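Local coordinates for protein BB1 (Synthetic construct, PDB 6D0T) that is a de novo designed eight-stranded antiparallel beta-barrel from work on a fluorescence-activating barrel, with no known biological function, at residues A5-G10 and L82-P87; F14-S19 and G104-Q109. All coordinates share one frame; numbering follows the deposited sequence. Where two conformers were deposited one is given.

Contact 1 (A5-G10 and L82-P87); sequences AQYFPG and LQVRSP
Tyr7 and Ser86 make the polar link between the short helix at the start of the chain and the end of strand 77-86. The phenol OH of Tyr7 donates to the carbonyl O of Ser86 at 2.8 Å. The acceptor lies at the edge of the ring, near its plane, and the C=O...OH angle is 163°. CG of Tyr7 is anti to the backbone N (chi1 176°), beside the carbonyl carbon, and the ring runs from there to meet Val84 and Ser86. Ser86 OG hydrogen-bonds to Asp88 OD1; it is the backbone carbonyl that serves Tyr7.

The apolar part rests on two rings and two branched side chains. Tyr7 and Val84 meet tip to tip, with Tyr7 CZ 3.6 Å from Val84 CG1. The other methyl of Val84, CG2, lies 4.0 Å from Phe8 CZ. Phe8 also meets Leu82 tip to tip, its CZ 3.9 Å from Leu82 CD1. Within 5-10 itself, Tyr7 CD1 sits 3.6 Å above one face of the Phe8 ring, toward the rim. Val2 touches Tyr7, Phe8 and Val84, and Tyr66 meets the Phe8 ring edge to face.

A phenylalanine in place of Tyr7 would probably leave the Ser86 carbonyl without this donor and the ring less firmly tied to the strand end. The chemistry is mostly apolar, with one directed hydrogen bond, and it joins the helix and the turn after it to strand 77-86.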
loop_
_atom_site.group_PDB
_atom_site.type_symbol
_atom_site.label_atom_id
_atom_site.label_comp_id
_atom_site.label_asym_id
_atom_site.label_seq_id
_atom_site.Cartn_x
_atom_site.Cartn_y
_atom_site.Cartn_z
ATOM N N ALA A 5 13.663 -5.683 -1.589
ATOM C CA ALA A 5 14.425 -4.440 -1.633
ATOM C C ALA A 5 14.887 -4.076 -3.025
ATOM O O ALA A 5 15.203 -2.910 -3.263
ATOM C CB ALA A 5 15.611 -4.524 -0.676
ATOM N N GLN A 6 14.977 -5.043 -3.942
ATOM C CA GLN A 6 15.195 -4.715 -5.343
ATOM C C GLN A 6 13.959 -4.047 -5.964
ATOM O O GLN A 6 14.074 -3.070 -6.696
ATOM C CB GLN A 6 15.539 -5.990 -6.134
ATOM C CG GLN A 6 15.739 -5.717 -7.623
ATOM C CD GLN A 6 16.092 -6.975 -8.409
ATOM O OE1 GLN A 6 15.811 -8.092 -7.975
ATOM N NE2 GLN A 6 16.641 -6.792 -9.596
ATOM N N TYR A 7 12.771 -4.576 -5.698
ATOM C CA TYR A 7 11.603 -4.266 -6.493
ATOM C C TYR A 7 10.782 -3.099 -5.935
ATOM O O TYR A 7 10.396 -2.203 -6.695
ATOM C CB TYR A 7 10.718 -5.517 -6.618
ATOM C CG TYR A 7 9.429 -5.238 -7.359
ATOM C CD1 TYR A 7 8.303 -4.862 -6.676
ATOM C CD2 TYR A 7 9.357 -5.322 -8.740
ATOM C CE1 TYR A 7 7.155 -4.542 -7.319
ATOM C CE2 TYR A 7 8.217 -5.023 -9.409
ATOM C CZ TYR A 7 7.086 -4.637 -8.695
ATOM O OH TYR A 7 5.913 -4.311 -9.336
ATOM N N PHE A 8 10.519 -3.085 -4.636
ATOM C CA PHE A 8 9.499 -2.158 -4.144
ATOM C C PHE A 8 9.985 -0.724 -3.997
ATOM O O PHE A 8 9.168 0.189 -4.173
ATOM C CB PHE A 8 8.906 -2.637 -2.811
ATOM C CG PHE A 8 8.007 -3.833 -2.952
ATOM C CD1 PHE A 8 6.802 -3.731 -3.577
ATOM C CD2 PHE A 8 8.423 -5.098 -2.498
ATOM C CE1 PHE A 8 5.992 -4.860 -3.744
ATOM C CE2 PHE A 8 7.618 -6.198 -2.646
ATOM C CZ PHE A 8 6.415 -6.087 -3.284
ATOM N N PRO A 9 11.258 -0.457 -3.715
ATOM C CA PRO A 9 11.672 0.938 -3.507
ATOM C C PRO A 9 11.383 1.816 -4.700
ATOM O O PRO A 9 11.534 1.421 -5.863
ATOM C CB PRO A 9 13.174 0.830 -3.209
ATOM C CG PRO A 9 13.283 -0.524 -2.548
ATOM C CD PRO A 9 12.347 -1.393 -3.378
ATOM N N GLY A 10 10.958 3.036 -4.393
ATOM C CA GLY A 10 10.545 3.952 -5.430
ATOM C C GLY A 10 9.310 4.745 -5.054
ATOM O O GLY A 10 8.825 4.687 -3.914
ATOM N N LEU A 82 -0.502 -8.544 -1.036
ATOM C CA LEU A 82 -0.383 -7.956 -2.350
ATOM C C LEU A 82 0.056 -9.006 -3.345
ATOM O O LEU A 82 0.501 -10.104 -2.973
ATOM C CB LEU A 82 0.586 -6.797 -2.352
ATOM C CG LEU A 82 1.957 -7.107 -1.823
ATOM C CD1 LEU A 82 2.849 -7.679 -2.952
ATOM C CD2 LEU A 82 2.566 -5.857 -1.234
ATOM N N GLN A 83 -0.095 -8.650 -4.611
ATOM C CA GLN A 83 0.358 -9.486 -5.715
ATOM C C GLN A 83 0.992 -8.595 -6.771
ATOM O O GLN A 83 0.305 -7.795 -7.414
ATOM C CB GLN A 83 -0.789 -10.264 -6.336
ATOM C CG GLN A 83 -0.329 -11.131 -7.520
ATOM C CD GLN A 83 0.763 -12.160 -7.147
ATOM O OE1 GLN A 83 0.496 -13.107 -6.397
ATOM N NE2 GLN A 83 1.986 -11.984 -7.693
ATOM N N VAL A 84 2.295 -8.746 -6.953
ATOM C CA VAL A 84 2.980 -8.097 -8.063
ATOM C C VAL A 84 2.472 -8.645 -9.388
ATOM O O VAL A 84 2.355 -9.858 -9.566
ATOM C CB VAL A 84 4.495 -8.318 -7.938
ATOM C CG1 VAL A 84 5.250 -7.685 -9.144
ATOM C CG2 VAL A 84 5.002 -7.728 -6.649
ATOM N N ARG A 85 2.181 -7.745 -10.333
ATOM C CA ARG A 85 1.670 -8.119 -11.651
ATOM C C ARG A 85 2.602 -7.798 -12.802
ATOM O O ARG A 85 2.436 -8.378 -13.887
ATOM C CB ARG A 85 0.342 -7.404 -11.946
ATOM C CG ARG A 85 -0.755 -7.541 -10.915
ATOM C CD ARG A 85 -1.236 -8.944 -10.778
ATOM N NE ARG A 85 -1.505 -9.565 -12.071
ATOM C CZ ARG A 85 -2.029 -10.777 -12.226
ATOM N NH1 ARG A 85 -2.405 -11.491 -11.166
ATOM N NH2 ARG A 85 -2.151 -11.285 -13.446
ATOM N N SER A 86 3.523 -6.848 -12.630
ATOM C CA SER A 86 4.413 -6.419 -13.703
ATOM C C SER A 86 5.508 -5.598 -13.062
ATOM O O SER A 86 5.450 -5.359 -11.845
ATOM C CB SER A 86 3.683 -5.558 -14.729
ATOM O OG SER A 86 3.493 -4.274 -14.161
ATOM N N PRO A 87 6.483 -5.100 -13.827
ATOM C CA PRO A 87 7.531 -4.274 -13.211
ATOM C C PRO A 87 7.000 -2.992 -12.611
ATOM O O PRO A 87 7.657 -2.446 -11.708
ATOM C CB PRO A 87 8.508 -4.010 -14.362
ATOM C CG PRO A 87 8.304 -5.214 -15.277
ATOM C CD PRO A 87 6.836 -5.485 -15.192
#

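Contact 2 (F14-S19 and G104-Q109); sequences FRFRSS and GEFRRQ
The first and last strands of the barrel meet here, and their pairing closes the eight-stranded antiparallel sheet. Strands 14-18 and 104-108 run antiparallel at 180°, with axes 4.7 Å apart. Arg15 and Glu105 form the hydrogen-bonded pair. Arg15 N donates to Glu105 O at 3.1 Å, and Glu105 N returns a bond to Arg15 O at 3.0 Å. Phe14 with Phe106 and Phe16 with Gly104 are the non-hydrogen-bonded pairs on either side. Beside the first bond, Phe14 CA makes a CA-H...O contact with Glu105 O at 3.2 Å.

The phenylalanines share the inner face. Phe16 points its edge at the face of Phe106 in an offset edge-to-face pair, with centroids 5.6 Å apart and planes at 89°. Phe16 CZ comes 3.8 Å from Phe106 CZ. CG of Phe14 stands between the backbone N and the carbonyl carbon (chi1 74°), and its CD1 sits over the centre of one face of the Phe16 ring. Phe14 CB touches Phe106 CD1 at 3.7 Å. Gly104 leaves space for Phe16: a CB there would clash with Phe16 CD1 and with Arg15 O.

The outer face is charged. Arg107 NH1 bridges to Glu105 OE2 at 3.0 Å along the same strand, and that oxygen is also hydrogen-bonded to Ser89 OG. In the conformer given, Arg15 NH2 forms a salt bridge with Glu23. On the flanks, strand 23-32 hydrogen-bonds to 14-18 and strand 89-96 to 104-108. Inside, Phe16 meets Trp78 and Phe94, while Phe106 packs on Trp12, Val28 and Val92.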
loop_
_atom_site.group_PDB
_atom_site.type_symbol
_atom_site.label_atom_id
_atom_site.label_comp_id
_atom_site.label_asym_id
_atom_site.label_seq_id
_atom_site.Cartn_x
_atom_site.Cartn_y
_atom_site.Cartn_z
ATOM N N PHE A 14 -1.162 5.371 -5.820
ATOM C CA PHE A 14 -2.070 4.326 -5.380
ATOM C C PHE A 14 -3.528 4.737 -5.500
ATOM O O PHE A 14 -3.876 5.931 -5.503
ATOM C CB PHE A 14 -1.785 3.877 -3.930
ATOM C CG PHE A 14 -2.211 4.862 -2.851
ATOM C CD1 PHE A 14 -3.460 4.769 -2.264
ATOM C CD2 PHE A 14 -1.325 5.800 -2.367
ATOM C CE1 PHE A 14 -3.830 5.618 -1.234
ATOM C CE2 PHE A 14 -1.695 6.663 -1.329
ATOM C CZ PHE A 14 -2.926 6.568 -0.766
ATOM N N ARG A 15 -4.377 3.722 -5.664
ATOM C CA ARG A 15 -5.824 3.884 -5.605
ATOM C C ARG A 15 -6.368 2.663 -4.887
ATOM O O ARG A 15 -6.096 1.534 -5.303
ATOM C CB ARG A 15 -6.460 4.010 -6.990
ATOM C CG ARG A 15 -7.966 4.284 -6.928
ATOM C CD ARG A 15 -8.817 3.021 -7.064
ATOM N NE ARG A 15 -8.972 2.645 -8.467
ATOM C CZ ARG A 15 -9.929 3.100 -9.270
ATOM N NH1 ARG A 15 -9.963 2.708 -10.532
ATOM N NH2 ARG A 15 -10.853 3.944 -8.823
ATOM N N PHE A 16 -7.094 2.887 -3.801
ATOM C CA PHE A 16 -7.711 1.816 -3.022
ATOM C C PHE A 16 -9.215 2.061 -2.987
ATOM O O PHE A 16 -9.648 3.195 -2.776
ATOM C CB PHE A 16 -7.214 1.771 -1.571
ATOM C CG PHE A 16 -5.711 1.660 -1.392
ATOM C CD1 PHE A 16 -4.886 1.028 -2.310
ATOM C CD2 PHE A 16 -5.147 2.146 -0.228
ATOM C CE1 PHE A 16 -3.530 0.916 -2.068
ATOM C CE2 PHE A 16 -3.810 2.031 0.009
ATOM C CZ PHE A 16 -2.994 1.412 -0.938
ATOM N N ARG A 17 -10.017 1.011 -3.142
ATOM C CA ARG A 17 -11.462 1.174 -3.158
ATOM C C ARG A 17 -12.131 0.020 -2.426
ATOM O O ARG A 17 -11.761 -1.141 -2.591
ATOM C CB ARG A 17 -11.996 1.265 -4.583
ATOM C CG ARG A 17 -13.478 1.602 -4.672
ATOM C CD ARG A 17 -13.913 1.644 -6.115
ATOM N NE ARG A 17 -15.348 1.897 -6.237
ATOM C CZ ARG A 17 -15.904 3.085 -6.487
ATOM N NH1 ARG A 17 -15.161 4.185 -6.647
ATOM N NH2 ARG A 17 -17.219 3.174 -6.576
ATOM N N SER A 18 -13.127 0.346 -1.624
ATOM C CA SER A 18 -13.801 -0.681 -0.853
ATOM C C SER A 18 -15.051 -1.127 -1.581
ATOM O O SER A 18 -15.513 -0.492 -2.523
ATOM C CB SER A 18 -14.164 -0.181 0.537
ATOM O OG SER A 18 -15.248 0.689 0.452
ATOM N N SER A 19 -15.598 -2.248 -1.125
ATOM C CA SER A 19 -16.778 -2.784 -1.764
ATOM C C SER A 19 -17.960 -1.839 -1.633
ATOM O O SER A 19 -18.868 -1.902 -2.463
ATOM C CB SER A 19 -17.096 -4.165 -1.173
ATOM O OG SER A 19 -17.270 -4.101 0.237
ATOM N N GLY A 104 -7.092 -2.697 -4.567
ATOM C CA GLY A 104 -6.423 -1.497 -5.037
ATOM C C GLY A 104 -5.166 -1.830 -5.799
ATOM O O GLY A 104 -4.844 -2.997 -6.059
ATOM N N GLU A 105 -4.464 -0.771 -6.186
ATOM C CA GLU A 105 -3.291 -0.902 -7.031
ATOM C C GLU A 105 -2.276 0.170 -6.674
ATOM O O GLU A 105 -2.644 1.292 -6.328
ATOM C CB GLU A 105 -3.677 -0.793 -8.500
ATOM C CG GLU A 105 -2.551 -1.197 -9.425
ATOM C CD GLU A 105 -2.811 -0.836 -10.884
ATOM O OE1 GLU A 105 -3.844 -0.192 -11.185
ATOM O OE2 GLU A 105 -1.960 -1.195 -11.726
ATOM N N PHE A 106 -0.998 -0.220 -6.732
ATOM C CA PHE A 106 0.153 0.686 -6.790
ATOM C C PHE A 106 0.685 0.683 -8.219
ATOM O O PHE A 106 0.884 -0.399 -8.814
ATOM C CB PHE A 106 1.292 0.234 -5.864
ATOM C CG PHE A 106 1.013 0.298 -4.406
ATOM C CD1 PHE A 106 1.021 1.491 -3.731
ATOM C CD2 PHE A 106 0.844 -0.865 -3.677
ATOM C CE1 PHE A 106 0.813 1.531 -2.345
ATOM C CE2 PHE A 106 0.631 -0.827 -2.314
ATOM C CZ PHE A 106 0.620 0.391 -1.645
ATOM N N ARG A 107 0.966 1.869 -8.750
ATOM C CA ARG A 107 1.506 2.068 -10.093
ATOM C C ARG A 107 2.800 2.873 -9.973
ATOM O O ARG A 107 2.803 3.992 -9.433
ATOM C CB ARG A 107 0.476 2.767 -10.980
ATOM C CG ARG A 107 -0.849 1.989 -10.989
ATOM C CD ARG A 107 -1.933 2.657 -11.832
ATOM N NE ARG A 107 -1.460 2.940 -13.183
ATOM C CZ ARG A 107 -1.441 2.056 -14.178
ATOM N NH1 ARG A 107 -1.861 0.811 -13.984
ATOM N NH2 ARG A 107 -0.995 2.423 -15.370
ATOM N N ARG A 108 3.906 2.288 -10.447
ATOM C CA ARG A 108 5.218 2.893 -10.266
ATOM C C ARG A 108 5.343 4.134 -11.129
ATOM O O ARG A 108 4.935 4.136 -12.296
ATOM C CB ARG A 108 6.317 1.875 -10.621
ATOM C CG ARG A 108 7.704 2.288 -10.203
ATOM C CD ARG A 108 8.761 1.412 -10.824
ATOM N NE ARG A 108 8.679 0.009 -10.443
ATOM C CZ ARG A 108 9.152 -0.513 -9.314
ATOM N NH1 ARG A 108 9.749 0.248 -8.393
ATOM N NH2 ARG A 108 9.046 -1.823 -9.142
ATOM N N GLN A 109 5.897 5.203 -10.539
ATOM C CA GLN A 109 6.142 6.461 -11.226
ATOM C C GLN A 109 7.634 6.632 -11.474
ATOM O O GLN A 109 8.464 5.854 -11.000
ATOM C CB GLN A 109 5.623 7.645 -10.398
ATOM C CG GLN A 109 4.172 7.539 -10.003
ATOM C CD GLN A 109 3.260 7.345 -11.197
ATOM O OE1 GLN A 109 2.504 6.359 -11.282
ATOM N NE2 GLN A 109 3.326 8.287 -12.138
#

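Both contacts reach the same closed sheet, their centres about 13 Å apart. Contact 2 is a strand pairing in the barrel wall, with backbone bonds, an aromatic inner face and charges outside. Contact 1 lies at a barrel end and has no backbone-to-backbone bond; side chains from the 4-7 helix and the following turn reach the tip of strand 77-86. Each is partly buried, with phenylalanine in its buried part. Helix 4-7 is followed in the chain by strand 10-18, after a short turn, and Arg108 joins the two sites. Its guanidinium probably hydrogen-bonds to Tyr7 O and Pro87 O, touching both segments of contact 1, and makes a cation-pi contact with Tyr7.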